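Local coordinates for E3 SUMO-protein ligase SIZ1 (Saccharomyces cerevisiae, PDB 3I2D) that acts as a SUMO E3 ligase that promotes attachment of SUMO to septins and to the replication clamp PCNA, at residues Lys75-Val87 and Ser97-Leu109. Numbering follows the deposited sequence.
Sequences KIQRLIPELVMNV and SAKFKLSKADYNL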
ATOM      1  N   LYS A  75       1.501  -7.947   4.126  1.00 47.81           N
ATOM      2  CA  LYS A  75       2.438  -8.882   3.536  1.00 53.77           C
ATOM      3  C   LYS A  75       1.834 -10.275   3.544  1.00 53.77           C
ATOM      4  O   LYS A  75       1.450 -10.787   4.602  1.00 49.89           O
ATOM      5  CB  LYS A  75       3.738  -8.852   4.345  1.00 61.33           C
ATOM      6  CG  LYS A  75       4.969  -9.404   3.650  1.00 70.73           C
ATOM      7  CD  LYS A  75       6.228  -9.084   4.457  1.00 75.52           C
ATOM      8  CE  LYS A  75       6.349  -7.572   4.701  1.00 79.36           C
ATOM      9  NZ  LYS A  75       7.587  -7.149   5.432  1.00 72.04           N
ATOM     10  N   ILE A  76       1.731 -10.877   2.361  1.00 53.64           N
ATOM     11  CA  ILE A  76       1.175 -12.217   2.244  1.00 55.86           C
ATOM     12  C   ILE A  76       2.169 -13.173   2.893  1.00 57.55           C
ATOM     13  O   ILE A  76       3.319 -13.283   2.459  1.00 58.42           O
ATOM     14  CB  ILE A  76       0.939 -12.582   0.773  1.00 54.46           C
ATOM     15  CG1 ILE A  76      -0.200 -11.728   0.220  1.00 55.11           C
ATOM     16  CG2 ILE A  76       0.615 -14.048   0.644  1.00 55.18           C
ATOM     17  CD1 ILE A  76      -0.482 -11.960  -1.249  1.00 63.25           C
ATOM     18  N   GLN A  77       1.717 -13.846   3.945  1.00 56.49           N
ATOM     19  CA  GLN A  77       2.560 -14.756   4.705  1.00 56.03           C
ATOM     20  C   GLN A  77       2.323 -16.222   4.399  1.00 55.72           C
ATOM     21  O   GLN A  77       3.250 -16.930   4.009  1.00 57.79           O
ATOM     22  CB  GLN A  77       2.328 -14.522   6.187  1.00 64.35           C
ATOM     23  CG  GLN A  77       3.566 -14.293   7.008  1.00 73.28           C
ATOM     24  CD  GLN A  77       3.217 -13.681   8.347  1.00 80.59           C
ATOM     25  OE1 GLN A  77       2.441 -14.253   9.121  1.00 87.54           O
ATOM     26  NE2 GLN A  77       3.774 -12.505   8.627  1.00 79.54           N
ATOM     27  N   ARG A  78       1.086 -16.676   4.583  1.00 53.14           N
ATOM     28  CA  ARG A  78       0.748 -18.078   4.343  1.00 55.62           C
ATOM     29  C   ARG A  78      -0.494 -18.227   3.499  1.00 52.35           C
ATOM     30  O   ARG A  78      -1.404 -17.407   3.571  1.00 58.52           O
ATOM     31  CB  ARG A  78       0.476 -18.794   5.662  1.00 57.93           C
ATOM     32  CG  ARG A  78       1.019 -20.200   5.750  1.00 71.17           C
ATOM     33  CD  ARG A  78       2.407 -20.197   6.376  1.00 76.85           C
ATOM     34  NE  ARG A  78       2.448 -19.379   7.591  1.00 80.83           N
ATOM     35  CZ  ARG A  78       1.629 -19.525   8.634  1.00 80.74           C
ATOM     36  NH1 ARG A  78       0.688 -20.467   8.629  1.00 70.82           N
ATOM     37  NH2 ARG A  78       1.750 -18.722   9.687  1.00 76.87           N
ATOM     38  N   LEU A  79      -0.536 -19.284   2.703  1.00 53.12           N
ATOM     39  CA  LEU A  79      -1.713 -19.556   1.896  1.00 55.75           C
ATOM     40  C   LEU A  79      -2.506 -20.651   2.587  1.00 55.39           C
ATOM     41  O   LEU A  79      -1.947 -21.686   2.930  1.00 62.98           O
ATOM     42  CB  LEU A  79      -1.347 -20.065   0.496  1.00 55.54           C
ATOM     43  CG  LEU A  79      -2.614 -20.515  -0.265  1.00 60.06           C
ATOM     44  CD1 LEU A  79      -2.902 -19.575  -1.430  1.00 58.20           C
ATOM     45  CD2 LEU A  79      -2.449 -21.933  -0.762  1.00 57.64           C
ATOM     46  N   ILE A  80      -3.792 -20.416   2.819  1.00 55.25           N
ATOM     47  CA  ILE A  80      -4.654 -21.440   3.403  1.00 58.80           C
ATOM     48  C   ILE A  80      -5.088 -22.193   2.138  1.00 61.20           C
ATOM     49  O   ILE A  80      -6.029 -21.796   1.448  1.00 54.17           O
ATOM     50  CB  ILE A  80      -5.849 -20.810   4.125  1.00 52.93           C
ATOM     51  CG1 ILE A  80      -5.349 -20.027   5.334  1.00 51.59           C
ATOM     52  CG2 ILE A  80      -6.807 -21.880   4.581  1.00 59.80           C
ATOM     53  CD1 ILE A  80      -6.459 -19.408   6.127  1.00 64.58           C
ATOM     54  N   PRO A  81      -4.400 -23.309   1.840  1.00 67.02           N
ATOM     55  CA  PRO A  81      -4.573 -24.204   0.688  1.00 68.28           C
ATOM     56  C   PRO A  81      -5.994 -24.523   0.273  1.00 70.04           C
ATOM     57  O   PRO A  81      -6.332 -24.448  -0.909  1.00 73.75           O
ATOM     58  CB  PRO A  81      -3.793 -25.441   1.101  1.00 62.68           C
ATOM     59  CG  PRO A  81      -4.069 -25.502   2.562  1.00 67.36           C
ATOM     60  CD  PRO A  81      -3.853 -24.068   2.982  1.00 65.63           C
ATOM     61  N   GLU A  82      -6.823 -24.872   1.247  1.00 69.34           N
ATOM     62  CA  GLU A  82      -8.208 -25.217   0.985  1.00 70.80           C
ATOM     63  C   GLU A  82      -9.043 -24.046   0.444  1.00 68.50           C
ATOM     64  O   GLU A  82     -10.026 -24.255  -0.257  1.00 69.27           O
ATOM     65  CB  GLU A  82      -8.826 -25.781   2.267  1.00 73.63           C
ATOM     66  CG  GLU A  82      -7.828 -25.882   3.421  1.00 83.31           C
ATOM     67  CD  GLU A  82      -8.191 -26.960   4.432  1.00 91.24           C
ATOM     68  OE1 GLU A  82      -8.141 -28.157   4.062  1.00 85.52           O
ATOM     69  OE2 GLU A  82      -8.527 -26.614   5.591  1.00 91.26           O
ATOM     70  N   LEU A  83      -8.641 -22.818   0.765  1.00 70.79           N
ATOM     71  CA  LEU A  83      -9.348 -21.611   0.320  1.00 62.98           C
ATOM     72  C   LEU A  83      -8.909 -21.160  -1.071  1.00 62.92           C
ATOM     73  O   LEU A  83      -8.247 -20.135  -1.229  1.00 59.26           O
ATOM     74  CB  LEU A  83      -9.110 -20.469   1.306  1.00 56.52           C
ATOM     75  CG  LEU A  83     -10.314 -19.964   2.084  1.00 55.68           C
ATOM     76  CD1 LEU A  83      -9.892 -18.801   2.964  1.00 51.94           C
ATOM     77  CD2 LEU A  83     -11.393 -19.530   1.112  1.00 59.77           C
ATOM     78  N   VAL A  84      -9.264 -21.937  -2.080  1.00 62.28           N
ATOM     79  CA  VAL A  84      -8.916 -21.595  -3.448  1.00 57.99           C
ATOM     80  C   VAL A  84     -10.112 -21.964  -4.291  1.00 60.60           C
ATOM     81  O   VAL A  84     -10.445 -23.141  -4.436  1.00 68.53           O
ATOM     82  CB  VAL A  84      -7.692 -22.368  -3.914  1.00 55.75           C
ATOM     83  CG1 VAL A  84      -7.386 -22.036  -5.366  1.00 53.42           C
ATOM     84  CG2 VAL A  84      -6.517 -22.028  -3.020  1.00 55.89           C
ATOM     85  N   MET A  85     -10.768 -20.950  -4.834  1.00 61.16           N
ATOM     86  CA  MET A  85     -11.960 -21.169  -5.640  1.00 57.71           C
ATOM     87  C   MET A  85     -11.827 -20.588  -7.046  1.00 57.27           C
ATOM     88  O   MET A  85     -10.920 -19.804  -7.340  1.00 58.04           O
ATOM     89  CB  MET A  85     -13.161 -20.548  -4.923  1.00 48.93           C
ATOM     90  CG  MET A  85     -13.164 -20.845  -3.430  1.00 48.54           C
ATOM     91  SD  MET A  85     -14.376 -19.916  -2.471  1.00 58.34           S
ATOM     92  CE  MET A  85     -13.705 -18.262  -2.506  1.00 60.75           C
ATOM     93  N   ASN A  86     -12.735 -20.989  -7.920  1.00 56.81           N
ATOM     94  CA  ASN A  86     -12.738 -20.499  -9.286  1.00 53.44           C
ATOM     95  C   ASN A  86     -14.117 -19.946  -9.567  1.00 53.73           C
ATOM     96  O   ASN A  86     -15.120 -20.494  -9.104  1.00 57.42           O
ATOM     97  CB  ASN A  86     -12.434 -21.635 -10.254  1.00 58.40           C
ATOM     98  CG  ASN A  86     -11.055 -22.212 -10.047  1.00 69.02           C
ATOM     99  OD1 ASN A  86     -10.069 -21.704 -10.586  1.00 70.23           O
ATOM    100  ND2 ASN A  86     -10.970 -23.273  -9.245  1.00 73.00           N
ATOM    101  N   VAL A  87     -14.152 -18.833 -10.290  1.00 48.47           N
ATOM    102  CA  VAL A  87     -15.389 -18.190 -10.684  1.00 44.84           C
ATOM    103  C   VAL A  87     -15.506 -18.483 -12.170  1.00 48.01           C
ATOM    104  O   VAL A  87     -14.591 -18.196 -12.948  1.00 52.62           O
ATOM    105  CB  VAL A  87     -15.332 -16.672 -10.441  1.00 47.19           C
ATOM    106  CG1 VAL A  87     -16.537 -15.991 -11.074  1.00 51.34           C
ATOM    107  CG2 VAL A  87     -15.318 -16.393  -8.954  1.00 47.92           C
ATOM    108  N   SER A  97     -17.688 -22.269  -3.264  1.00 58.71           N
ATOM    109  CA  SER A  97     -17.582 -22.393  -1.837  1.00 60.51           C
ATOM    110  C   SER A  97     -16.284 -23.082  -1.482  1.00 61.08           C
ATOM    111  O   SER A  97     -15.573 -23.609  -2.339  1.00 63.30           O
ATOM    112  CB  SER A  97     -18.763 -23.205  -1.305  1.00 66.28           C
ATOM    113  OG  SER A  97     -18.847 -24.460  -1.963  1.00 69.47           O
ATOM    114  N   ALA A  98     -15.979 -23.064  -0.201  1.00 59.19           N
ATOM    115  CA  ALA A  98     -14.786 -23.700   0.290  1.00 64.69           C
ATOM    116  C   ALA A  98     -15.001 -23.937   1.767  1.00 67.67           C
ATOM    117  O   ALA A  98     -15.660 -23.155   2.454  1.00 66.27           O
ATOM    118  CB  ALA A  98     -13.577 -22.811   0.066  1.00 63.73           C
ATOM    119  N   LYS A  99     -14.475 -25.056   2.239  1.00 71.60           N
ATOM    120  CA  LYS A  99     -14.567 -25.404   3.639  1.00 74.27           C
ATOM    121  C   LYS A  99     -13.116 -25.606   4.028  1.00 76.85           C
ATOM    122  O   LYS A  99     -12.328 -26.177   3.256  1.00 73.95           O
ATOM    123  CB  LYS A  99     -15.373 -26.690   3.821  1.00 75.10           C
ATOM    124  CG  LYS A  99     -16.842 -26.556   3.428  1.00 83.61           C
ATOM    125  CD  LYS A  99     -17.591 -27.876   3.589  1.00 85.80           C
ATOM    126  CE  LYS A  99     -19.087 -27.720   3.342  1.00 87.43           C
ATOM    127  NZ  LYS A  99     -19.399 -27.298   1.948  1.00 90.68           N
ATOM    128  N   PHE A 100     -12.751 -25.106   5.204  1.00 74.05           N
ATOM    129  CA  PHE A 100     -11.384 -25.233   5.671  1.00 73.05           C
ATOM    130  C   PHE A 100     -11.370 -25.071   7.179  1.00 74.24           C
ATOM    131  O   PHE A 100     -12.195 -24.346   7.737  1.00 74.52           O
ATOM    132  CB  PHE A 100     -10.519 -24.148   5.005  1.00 70.24           C
ATOM    133  CG  PHE A 100     -10.947 -22.740   5.343  1.00 68.92           C
ATOM    134  CD1 PHE A 100     -10.316 -22.028   6.363  1.00 64.99           C
ATOM    135  CD2 PHE A 100     -12.028 -22.154   4.694  1.00 65.09           C
ATOM    136  CE1 PHE A 100     -10.755 -20.764   6.735  1.00 60.02           C
ATOM    137  CE2 PHE A 100     -12.476 -20.884   5.063  1.00 66.38           C
ATOM    138  CZ  PHE A 100     -11.838 -20.190   6.088  1.00 62.27           C
ATOM    139  N   LYS A 101     -10.454 -25.772   7.835  1.00 80.09           N
ATOM    140  CA  LYS A 101     -10.292 -25.665   9.281  1.00 82.86           C
ATOM    141  C   LYS A 101      -8.913 -25.068   9.523  1.00 81.47           C
ATOM    142  O   LYS A 101      -7.939 -25.447   8.875  1.00 80.54           O
ATOM    143  CB  LYS A 101     -10.387 -27.034   9.959  1.00 87.24           C
ATOM    144  CG  LYS A 101     -11.802 -27.572  10.096  1.00 92.89           C
ATOM    145  CD  LYS A 101     -11.880 -28.669  11.157  1.00 93.29           C
ATOM    146  CE  LYS A 101     -11.759 -28.102  12.579  1.00 94.07           C
ATOM    147  NZ  LYS A 101     -10.454 -27.427  12.879  1.00 92.01           N
ATOM    148  N   LEU A 102      -8.829 -24.122  10.445  1.00 83.82           N
ATOM    149  CA  LEU A 102      -7.548 -23.494  10.728  1.00 87.86           C
ATOM    150  C   LEU A 102      -6.650 -24.399  11.547  1.00 89.30           C
ATOM    151  O   LEU A 102      -7.031 -24.845  12.633  1.00 90.89           O
ATOM    152  CB  LEU A 102      -7.749 -22.173  11.473  1.00 83.88           C
ATOM    153  CG  LEU A 102      -8.269 -21.031  10.610  1.00 78.60           C
ATOM    154  CD1 LEU A 102      -8.278 -19.754  11.429  1.00 75.71           C
ATOM    155  CD2 LEU A 102      -7.379 -20.885   9.380  1.00 68.89           C
ATOM    156  N   SER A 103      -5.454 -24.659  11.027  1.00 88.53           N
ATOM    157  CA  SER A 103      -4.502 -25.505  11.731  1.00 90.03           C
ATOM    158  C   SER A 103      -4.052 -24.817  13.017  1.00 91.69           C
ATOM    159  O   SER A 103      -4.449 -23.689  13.319  1.00 85.49           O
ATOM    160  CB  SER A 103      -3.274 -25.779  10.861  1.00 84.93           C
ATOM    161  OG  SER A 103      -2.434 -24.640  10.815  1.00 82.13           O
ATOM    162  N   LYS A 104      -3.227 -25.519  13.781  1.00 96.68           N
ATOM    163  CA  LYS A 104      -2.709 -24.975  15.022  1.00100.47           C
ATOM    164  C   LYS A 104      -1.994 -23.679  14.649  1.00101.08           C
ATOM    165  O   LYS A 104      -2.461 -22.586  14.980  1.00103.07           O
ATOM    166  CB  LYS A 104      -1.729 -25.980  15.647  1.00103.07           C
ATOM    167  CG  LYS A 104      -1.145 -25.612  17.014  1.00103.42           C
ATOM    168  CD  LYS A 104      -0.182 -26.713  17.482  1.00104.25           C
ATOM    169  CE  LYS A 104       0.456 -26.407  18.830  1.00103.09           C
ATOM    170  NZ  LYS A 104       1.365 -27.509  19.274  1.00 95.96           N
ATOM    171  N   ALA A 105      -0.887 -23.822  13.922  1.00 98.90           N
ATOM    172  CA  ALA A 105      -0.050 -22.708  13.482  1.00 96.96           C
ATOM    173  C   ALA A 105      -0.803 -21.520  12.875  1.00 97.42           C
ATOM    174  O   ALA A 105      -0.420 -20.367  13.081  1.00 98.46           O
ATOM    175  CB  ALA A 105       0.998 -23.218  12.496  1.00 92.73           C
ATOM    176  N   ASP A 106      -1.867 -21.796  12.129  1.00 95.33           N
ATOM    177  CA  ASP A 106      -2.637 -20.729  11.508  1.00 90.75           C
ATOM    178  C   ASP A 106      -3.519 -19.966  12.500  1.00 90.30           C
ATOM    179  O   ASP A 106      -3.331 -18.770  12.710  1.00 95.26           O
ATOM    180  CB  ASP A 106      -3.519 -21.281  10.377  1.00 95.17           C
ATOM    181  CG  ASP A 106      -2.714 -21.771   9.170  1.00 95.70           C
ATOM    182  OD1 ASP A 106      -1.620 -21.220   8.909  1.00 88.88           O
ATOM    183  OD2 ASP A 106      -3.199 -22.695   8.469  1.00 87.74           O
ATOM    184  N   TYR A 107      -4.475 -20.661  13.111  1.00 88.09           N
ATOM    185  CA  TYR A 107      -5.404 -20.032  14.049  1.00 82.58           C
ATOM    186  C   TYR A 107      -4.753 -19.073  15.026  1.00 80.20           C
ATOM    187  O   TYR A 107      -5.416 -18.205  15.583  1.00 79.93           O
ATOM    188  CB  TYR A 107      -6.179 -21.080  14.856  1.00 82.91           C
ATOM    189  CG  TYR A 107      -7.279 -20.450  15.680  1.00 78.24           C
ATOM    190  CD1 TYR A 107      -8.510 -20.133  15.102  1.00 81.60           C
ATOM    191  CD2 TYR A 107      -7.050 -20.047  16.993  1.00 74.35           C
ATOM    192  CE1 TYR A 107      -9.485 -19.416  15.808  1.00 78.64           C
ATOM    193  CE2 TYR A 107      -8.014 -19.331  17.704  1.00 78.37           C
ATOM    194  CZ  TYR A 107      -9.227 -19.014  17.106  1.00 76.76           C
ATOM    195  OH  TYR A 107     -10.164 -18.271  17.790  1.00 66.93           O
ATOM    196  N   ASN A 108      -3.456 -19.238  15.239  1.00 83.22           N
ATOM    197  CA  ASN A 108      -2.721 -18.399  16.177  1.00 90.61           C
ATOM    198  C   ASN A 108      -2.624 -16.930  15.762  1.00 93.27           C
ATOM    199  O   ASN A 108      -3.258 -16.045  16.357  1.00 92.85           O
ATOM    200  CB  ASN A 108      -1.316 -18.967  16.362  1.00 94.50           C
ATOM    201  CG  ASN A 108      -1.331 -20.440  16.732  1.00101.93           C
ATOM    202  OD1 ASN A 108      -0.285 -21.094  16.761  1.00101.73           O
ATOM    203  ND2 ASN A 108      -2.518 -20.970  17.021  1.00 96.95           N
ATOM    204  N   LEU A 109      -1.812 -16.680  14.743  1.00 89.72           N
ATOM    205  CA  LEU A 109      -1.600 -15.336  14.242  1.00 88.03           C
ATOM    206  C   LEU A 109      -2.882 -14.502  14.251  1.00 89.17           C
ATOM    207  O   LEU A 109      -2.865 -13.313  14.575  1.00 90.03           O
ATOM    208  CB  LEU A 109      -1.050 -15.410  12.817  1.00 91.41           C
ATOM    209  CG  LEU A 109      -0.028 -16.510  12.502  1.00 95.08           C
ATOM    210  CD1 LEU A 109       0.639 -16.234  11.139  1.00 86.80           C
ATOM    211  CD2 LEU A 109       1.021 -16.559  13.604  1.00 95.91           C
TER
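L83 sits over one face of the F100 ring: its CG makes a CH-pi contact 4.1 Å from the ring centroid, 24° off the normal and displaced toward the rim, with CD1 lying near CE2 and CZ. F100 CG stands between its backbone N and carbonyl carbon (chi1 62°), which turns the ring toward L83. I80 meets the same ring obliquely, CG2 to F100 CD1 at 3.9 Å, while its other branch runs out to L102, I80 CD1 to L102 CD2 at 3.7 Å. The second methyl of L83, CD2, reaches A98 CB, which also lies 3.9 Å from M85 SD. L119 and L121 of strand 117-125 add to this core, and V184 of strand 182-191 also packs on F100.

All this belongs to the PINIT domain. Strand 74-90 edges one antiparallel four-stranded sheet and strand 93-100 edges another; I80, L83 and M85 meet A98 and F100 where the two sheet edges come together. The chain turns its corner at P81 and E82, in a type I turn from I80 to L83.

E82 reaches from that turn across F100 CB, and its OE2 accepts a hydrogen bond from K101 N (3.1 Å, 146°), met nearly along the C-O axis. Farther along, the helix beginning at K104 has S103 as N-cap, with OG accepting from D106 N at 3.2 Å. D106 in turn forms a salt bridge with R78, OD1 to NH1, the carboxylate and guanidinium nearly coplanar. R78 bends at chi2 and chi3 to bring that edge round, and L109 CD1 lies obliquely against its NH2, close to Q77 OE1 as well.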